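Local coordinates for protein PlyP35 (Listeria phage P35, PDB 6S3Y) that probably binds the Listeria cell wall through two SH3-like domains, acting as the targeting part of a phage endolysin, at residues T48-V51 and K56-R59; T70-N73 and S77-A80; A86-N91 and Y118-A123. One frame throughout, in Å; residues are numbered along the deposited sequence.

Contact 1. Residues T48-V51 and K56-R59; sequences TGVV and KSVR
Arg-59 bends back over strand 48-51 to Thr-48, past its own bridge partner Val-50 in this antiparallel hairpin. CB leaves the backbone near the carbonyl of Gly-49, and CG, anti to the backbone N (chi1 179°), lies 3.3 Å from Thr-48 OG1. CD stays at the same hydroxyl, 3.4 Å from OG1, before a bend at chi3 (-63°) turns the guanidinium back across the strand. NE passes 4.1 Å from Thr-48 OG1. CZ and NH2 lie against Val-50, whose CG2 rests over one face of the group, offset toward its rim and 3.5 Å from NH2. NH1 ends the path with a nearly straight hydrogen bond to Thr-48 OG1, 3.0 Å long and in the guanidinium plane. On the backbone, Val-51 and Val-58 form the hydrogen-bonded pair: Val-51 N to Val-58 O at 3.0 Å and Val-58 N to Val-51 O at 2.8 Å. Their side chains lie alongside each other on the other face of the sheet, where both touch Val-28 of strand 27-32. Since Thr-48 OG1 also gives its proton to Gly-60 O, it is donor and acceptor together, which orients the hydroxyl and probably steadies the guanidinium, with one face toward a valine methyl.

Contact 2. Residues T70-N73 and S77-A80; sequences TSKN and SVNA
Thr-70 and Ser-71 share one partner, Asn-79, and so form a classic beta bulge in this antiparallel hairpin. The backbone bonds come first. Asn-79 O takes Thr-70 N at 2.9 Å and, weakly, Ser-71 N at 3.4 Å, while Asn-79 N returns a bond to Ser-71 O at 2.9 Å. Beyond the non-hydrogen-bonded pair of Lys-72 and Val-78, Asn-73 N donates to Ser-77 O at 2.9 Å, the donor tilted well off the carbonyl plane. Ser-77 O also accepts a water at 2.6 Å, which makes a longer bond to Asn-73 O, bridging the two backbones beside the turn. Polar side chains crowd together on the face of Ser-71 and Asn-79. Ser-71 OG, set between its backbone N and carbonyl carbon (chi1 60°), lies 3.4 Å from Asn-79 CB, and the amides of Asn-73 and Asn-79 meet with their planes 60° apart. Asn-73 CB packs 3.4 Å from Ser-77 OG, which is hydrogen-bonded to Asp-75 in the turn. Strand 78-89 is flanked here on two sides: strand 67-72 lies along one edge, and strand 36-41 pairs with the other through Leu-39 to Val-78 and Val-37 to Ala-80.

Contact 3. Residues A86-N91 and Y118-A123; sequences AFCWDN and YPLYFA
The Phe-122 ring meets the sulfur of Cys-88 obliquely, in a sulfur-aromatic contact inside the SH3-like fold of the second cell wall binding domain. SG stands 5.0 Å from the ring centroid and 73° off the ring normal; its closest approach, 3.8 Å, is to CE2, with CZ slightly farther away. The rings of Phe-87 and Trp-89, either side of Cys-88 in sequence, lie on the opposite face of their strand. Over one face of the Trp-89 indole lies Phe-87 CB, 3.3 Å above the plane and offset toward the rim, and the Phe-22 ring meets the same indole with its plane turned by about 50°. The Phe-87 ring itself joins an aromatic cluster, set edge-to-face with His-85, Phe-99 and Tyr-63. Residues 87-89 thus present two kinds of surface: aromatic rings on one side, the small Cys-88 side chain on the other.

No hydrogen bond joins the two segments. At the nearest pair, Cys-88 and Leu-120, the CA atoms are 8.0 Å apart, too far for neighbouring strands in a sheet, and the gap is filled by side chains pointing at each other from 86-91 and 118-123. Leu-120 and Phe-122, two residues apart, approach Cys-88 together. Ile-100 and Leu-102 of strand 99-103 and Phe-129 of strand 128-132 also pack on Cys-88, Leu-102 reaching Leu-120 and Ile-100 reaching Phe-122. All the surfaces that meet are apolar or weakly polar, so the contact depends on shape and burial. The extended end of Leu-120 carries CD1 forward to the cysteine, while Cys-88 SG sits between the backbone N and the carbonyl carbon (chi1 56°), which turns it to the phenylalanine. Cys-88 CB lies 3.8 Å from Leu-120 CD1, and SG, turned to the ring, is still only 4.1 Å from that same methyl.

How the contacts relate
Contact 3 is a buried, apolar meeting of facing strands, whereas contacts 1 and 2 are partly buried hairpins near the periphery, where backbone hydrogen bonds join polar and, in contact 1, also valine side chains. The hairpins differ in turn: contact 1 sets a charged guanidinium against a hydroxyl and a methyl; contact 2 has a bulge at one end and a water beside the turn at the other, with amides and hydroxyls between. Their centres are 16 Å apart on the same side of the molecule. Contact 3 lies on the opposite side, yet shares with contact 2 strand 78-89, which pairs first with strands 36-41 and 67-72 and later with 99-103, so it probably connects the two cell wall binding domains.

Contact 1. Residues T48-V51 and K56-R59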
# COMPACT_ATOMS: atom_id res chain seq x y z
N THR A 48 9.61 4.69 -8.74
CA THR A 48 9.47 3.56 -9.67
C THR A 48 10.74 2.73 -9.60
O THR A 48 11.75 3.23 -9.12
CB THR A 48 9.13 4.04 -11.09
OG1 THR A 48 8.88 2.90 -11.90
CG2 THR A 48 10.23 4.87 -11.70
N GLY A 49 10.67 1.49 -10.06
CA GLY A 49 11.85 0.64 -10.25
C GLY A 49 11.50 -0.56 -11.09
O GLY A 49 10.33 -0.66 -11.53
N VAL A 50 12.48 -1.44 -11.28
CA VAL A 50 12.32 -2.67 -12.07
C VAL A 50 12.74 -3.86 -11.21
O VAL A 50 13.64 -3.71 -10.39
CB VAL A 50 13.15 -2.53 -13.35
CG1 VAL A 50 13.21 -3.82 -14.14
CG2 VAL A 50 12.58 -1.42 -14.22
N VAL A 51 12.05 -4.99 -11.40
CA VAL A 51 12.38 -6.31 -10.80
C VAL A 51 12.36 -7.33 -11.95
O VAL A 51 11.87 -6.99 -13.06
CB VAL A 51 11.31 -6.55 -9.72
CG1 VAL A 51 10.03 -7.04 -10.28
CG2 VAL A 51 11.79 -7.09 -8.44
N LYS A 56 12.04 -11.67 -17.60
CA LYS A 56 11.38 -10.38 -17.98
C LYS A 56 11.66 -9.33 -16.90
O LYS A 56 11.55 -9.65 -15.70
CB LYS A 56 9.87 -10.58 -18.16
CG LYS A 56 9.46 -11.46 -19.32
CD LYS A 56 9.88 -10.89 -20.66
CE LYS A 56 9.77 -11.88 -21.81
NZ LYS A 56 8.38 -12.38 -21.95
N SER A 57 12.06 -8.12 -17.32
CA SER A 57 12.09 -6.91 -16.48
C SER A 57 10.66 -6.36 -16.38
O SER A 57 10.06 -6.11 -17.43
CB SER A 57 13.00 -5.86 -17.03
OG SER A 57 14.31 -6.10 -16.61
N VAL A 58 10.17 -6.12 -15.17
CA VAL A 58 8.79 -5.61 -14.92
C VAL A 58 8.91 -4.36 -14.05
O VAL A 58 9.70 -4.36 -13.09
CB VAL A 58 7.90 -6.67 -14.27
CG1 VAL A 58 8.48 -7.17 -12.97
CG2 VAL A 58 6.51 -6.14 -14.06
N ARG A 59 8.20 -3.29 -14.42
CA ARG A 59 8.27 -1.99 -13.74
C ARG A 59 7.19 -1.93 -12.66
O ARG A 59 6.07 -2.40 -12.90
CB ARG A 59 8.14 -0.83 -14.74
CG ARG A 59 8.19 0.53 -14.09
CD ARG A 59 8.51 1.65 -15.07
NE ARG A 59 9.82 1.49 -15.67
CZ ARG A 59 10.97 1.87 -15.13
NH1 ARG A 59 11.01 2.39 -13.91
NH2 ARG A 59 12.09 1.65 -15.78

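Contact 2. Residues T70-N73 and S77-A80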
# COMPACT_ATOMS: atom_id res chain seq x y z
N THR A 70 18.37 5.70 1.73
CA THR A 70 19.60 5.60 2.56
C THR A 70 20.83 6.13 1.79
O THR A 70 21.76 6.60 2.45
CB THR A 70 19.77 4.17 3.07
OG1 THR A 70 19.88 3.26 1.97
CG2 THR A 70 18.59 3.73 3.91
N SER A 71 20.81 6.11 0.45
CA SER A 71 21.92 6.67 -0.37
C SER A 71 21.46 6.99 -1.80
O SER A 71 20.42 6.43 -2.23
CB SER A 71 23.10 5.73 -0.38
OG SER A 71 22.73 4.47 -0.93
N LYS A 72 22.24 7.83 -2.47
CA LYS A 72 21.93 8.30 -3.85
C LYS A 72 22.99 7.83 -4.84
O LYS A 72 24.19 7.99 -4.55
CB LYS A 72 21.85 9.82 -3.81
CG LYS A 72 20.81 10.33 -2.83
CD LYS A 72 20.94 11.81 -2.61
CE LYS A 72 19.77 12.37 -1.85
NZ LYS A 72 19.86 13.85 -1.83
N ASN A 73 22.58 7.20 -5.94
CA ASN A 73 23.49 6.67 -6.99
C ASN A 73 23.74 7.79 -8.02
O ASN A 73 22.90 8.72 -8.12
CB ASN A 73 22.93 5.40 -7.62
CG ASN A 73 22.60 4.33 -6.60
OD1 ASN A 73 21.51 3.77 -6.58
ND2 ASN A 73 23.55 4.04 -5.74
N SER A 77 19.28 7.22 -9.62
CA SER A 77 18.52 6.24 -8.80
C SER A 77 18.89 6.39 -7.32
O SER A 77 19.84 7.15 -7.03
CB SER A 77 18.72 4.84 -9.29
OG SER A 77 20.05 4.37 -9.10
N VAL A 78 18.17 5.71 -6.43
CA VAL A 78 18.41 5.75 -4.97
C VAL A 78 18.38 4.31 -4.44
O VAL A 78 17.77 3.40 -5.07
CB VAL A 78 17.39 6.65 -4.24
CG1 VAL A 78 17.53 8.09 -4.67
CG2 VAL A 78 15.97 6.18 -4.44
N ASN A 79 19.07 4.10 -3.31
CA ASN A 79 19.00 2.82 -2.57
C ASN A 79 18.07 3.10 -1.39
O ASN A 79 18.24 4.16 -0.75
CB ASN A 79 20.39 2.32 -2.22
CG ASN A 79 21.33 2.42 -3.40
OD1 ASN A 79 21.14 1.80 -4.46
ND2 ASN A 79 22.33 3.26 -3.24
N ALA A 80 17.08 2.24 -1.17
CA ALA A 80 16.02 2.51 -0.18
C ALA A 80 15.68 1.24 0.59
O ALA A 80 15.86 0.12 0.03
CB ALA A 80 14.78 3.08 -0.84
O HOH W 1 20.12 9.71 -6.75

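Contact 3. Residues A86-N91 and Y118-A123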
# COMPACT_ATOMS: atom_id res chain seq x y z
N ALA A 86 -0.16 0.74 5.38
CA ALA A 86 -1.29 0.78 4.43
C ALA A 86 -1.99 2.13 4.57
O ALA A 86 -1.47 3.04 5.28
CB ALA A 86 -2.18 -0.40 4.69
N PHE A 87 -3.14 2.27 3.93
CA PHE A 87 -3.96 3.49 3.96
C PHE A 87 -5.42 3.07 4.03
O PHE A 87 -5.75 1.97 3.53
CB PHE A 87 -3.77 4.33 2.70
CG PHE A 87 -2.53 5.18 2.65
CD1 PHE A 87 -2.26 6.10 3.64
CD2 PHE A 87 -1.68 5.10 1.56
CE1 PHE A 87 -1.15 6.92 3.56
CE2 PHE A 87 -0.57 5.93 1.47
CZ PHE A 87 -0.29 6.83 2.47
N CYS A 88 -6.28 3.94 4.58
CA CYS A 88 -7.73 3.94 4.24
C CYS A 88 -8.12 5.35 3.82
O CYS A 88 -7.45 6.35 4.25
CB CYS A 88 -8.59 3.40 5.38
SG CYS A 88 -8.34 4.29 6.94
N TRP A 89 -9.16 5.45 2.99
CA TRP A 89 -9.55 6.72 2.36
C TRP A 89 -11.03 7.00 2.64
O TRP A 89 -11.82 6.05 2.69
CB TRP A 89 -9.33 6.63 0.85
CG TRP A 89 -7.88 6.60 0.41
CD1 TRP A 89 -7.14 7.65 -0.02
CD2 TRP A 89 -7.07 5.42 0.23
NE1 TRP A 89 -5.91 7.22 -0.43
CE2 TRP A 89 -5.84 5.86 -0.29
CE3 TRP A 89 -7.25 4.05 0.46
CZ2 TRP A 89 -4.79 4.99 -0.58
CZ3 TRP A 89 -6.22 3.18 0.17
CH2 TRP A 89 -5.01 3.64 -0.34
N ASP A 90 -11.40 8.28 2.70
CA ASP A 90 -12.82 8.64 2.97
C ASP A 90 -13.62 8.57 1.68
O ASP A 90 -14.79 8.86 1.74
CB ASP A 90 -12.93 9.99 3.64
CG ASP A 90 -12.68 11.20 2.77
OD1 ASP A 90 -12.06 11.06 1.70
OD2 ASP A 90 -13.07 12.27 3.23
N ASN A 91 -13.03 8.13 0.57
CA ASN A 91 -13.85 7.80 -0.63
C ASN A 91 -13.16 6.73 -1.48
O ASN A 91 -11.97 6.48 -1.28
CB ASN A 91 -14.19 9.09 -1.39
CG ASN A 91 -13.06 9.57 -2.26
OD1 ASN A 91 -12.67 8.88 -3.18
ND2 ASN A 91 -12.55 10.74 -1.96
N TYR A 118 -13.66 -2.08 1.59
CA TYR A 118 -13.98 -2.59 2.94
C TYR A 118 -14.14 -1.40 3.87
O TYR A 118 -13.24 -0.56 3.98
CB TYR A 118 -12.94 -3.63 3.36
CG TYR A 118 -13.09 -4.93 2.61
CD1 TYR A 118 -12.52 -5.09 1.36
CD2 TYR A 118 -13.85 -5.96 3.12
CE1 TYR A 118 -12.68 -6.27 0.65
CE2 TYR A 118 -14.01 -7.15 2.42
CZ TYR A 118 -13.43 -7.30 1.18
OH TYR A 118 -13.58 -8.47 0.51
N PRO A 119 -15.33 -1.27 4.52
CA PRO A 119 -15.59 -0.10 5.36
C PRO A 119 -14.95 -0.22 6.74
O PRO A 119 -15.00 -1.28 7.36
CB PRO A 119 -17.13 -0.10 5.46
CG PRO A 119 -17.48 -1.60 5.38
CD PRO A 119 -16.49 -2.16 4.39
N LEU A 120 -14.36 0.88 7.18
CA LEU A 120 -13.76 1.03 8.53
C LEU A 120 -14.49 2.20 9.19
O LEU A 120 -14.33 3.37 8.70
CB LEU A 120 -12.27 1.31 8.45
CG LEU A 120 -11.43 0.21 7.81
CD1 LEU A 120 -9.96 0.63 7.65
CD2 LEU A 120 -11.52 -1.06 8.63
N TYR A 121 -15.24 1.90 10.25
CA TYR A 121 -15.90 2.93 11.09
C TYR A 121 -14.96 3.26 12.25
O TYR A 121 -14.74 2.39 13.13
CB TYR A 121 -17.26 2.46 11.61
CG TYR A 121 -17.91 3.57 12.42
CD1 TYR A 121 -18.56 4.62 11.77
CD2 TYR A 121 -17.83 3.62 13.81
CE1 TYR A 121 -19.21 5.62 12.49
CE2 TYR A 121 -18.41 4.65 14.53
CZ TYR A 121 -19.13 5.65 13.88
OH TYR A 121 -19.74 6.65 14.60
N PHE A 122 -14.45 4.49 12.29
CA PHE A 122 -13.59 5.01 13.39
C PHE A 122 -14.47 5.77 14.40
O PHE A 122 -15.05 6.77 14.01
CB PHE A 122 -12.49 5.88 12.79
CG PHE A 122 -11.42 5.10 12.08
CD1 PHE A 122 -10.44 4.43 12.81
CD2 PHE A 122 -11.41 4.97 10.71
CE1 PHE A 122 -9.47 3.68 12.16
CE2 PHE A 122 -10.42 4.24 10.06
CZ PHE A 122 -9.47 3.59 10.79
N ALA A 123 -14.61 5.28 15.63
CA ALA A 123 -15.34 5.92 16.75
C ALA A 123 -15.03 7.43 16.82
O ALA A 123 -16.00 8.23 16.72
CB ALA A 123 -14.99 5.23 18.05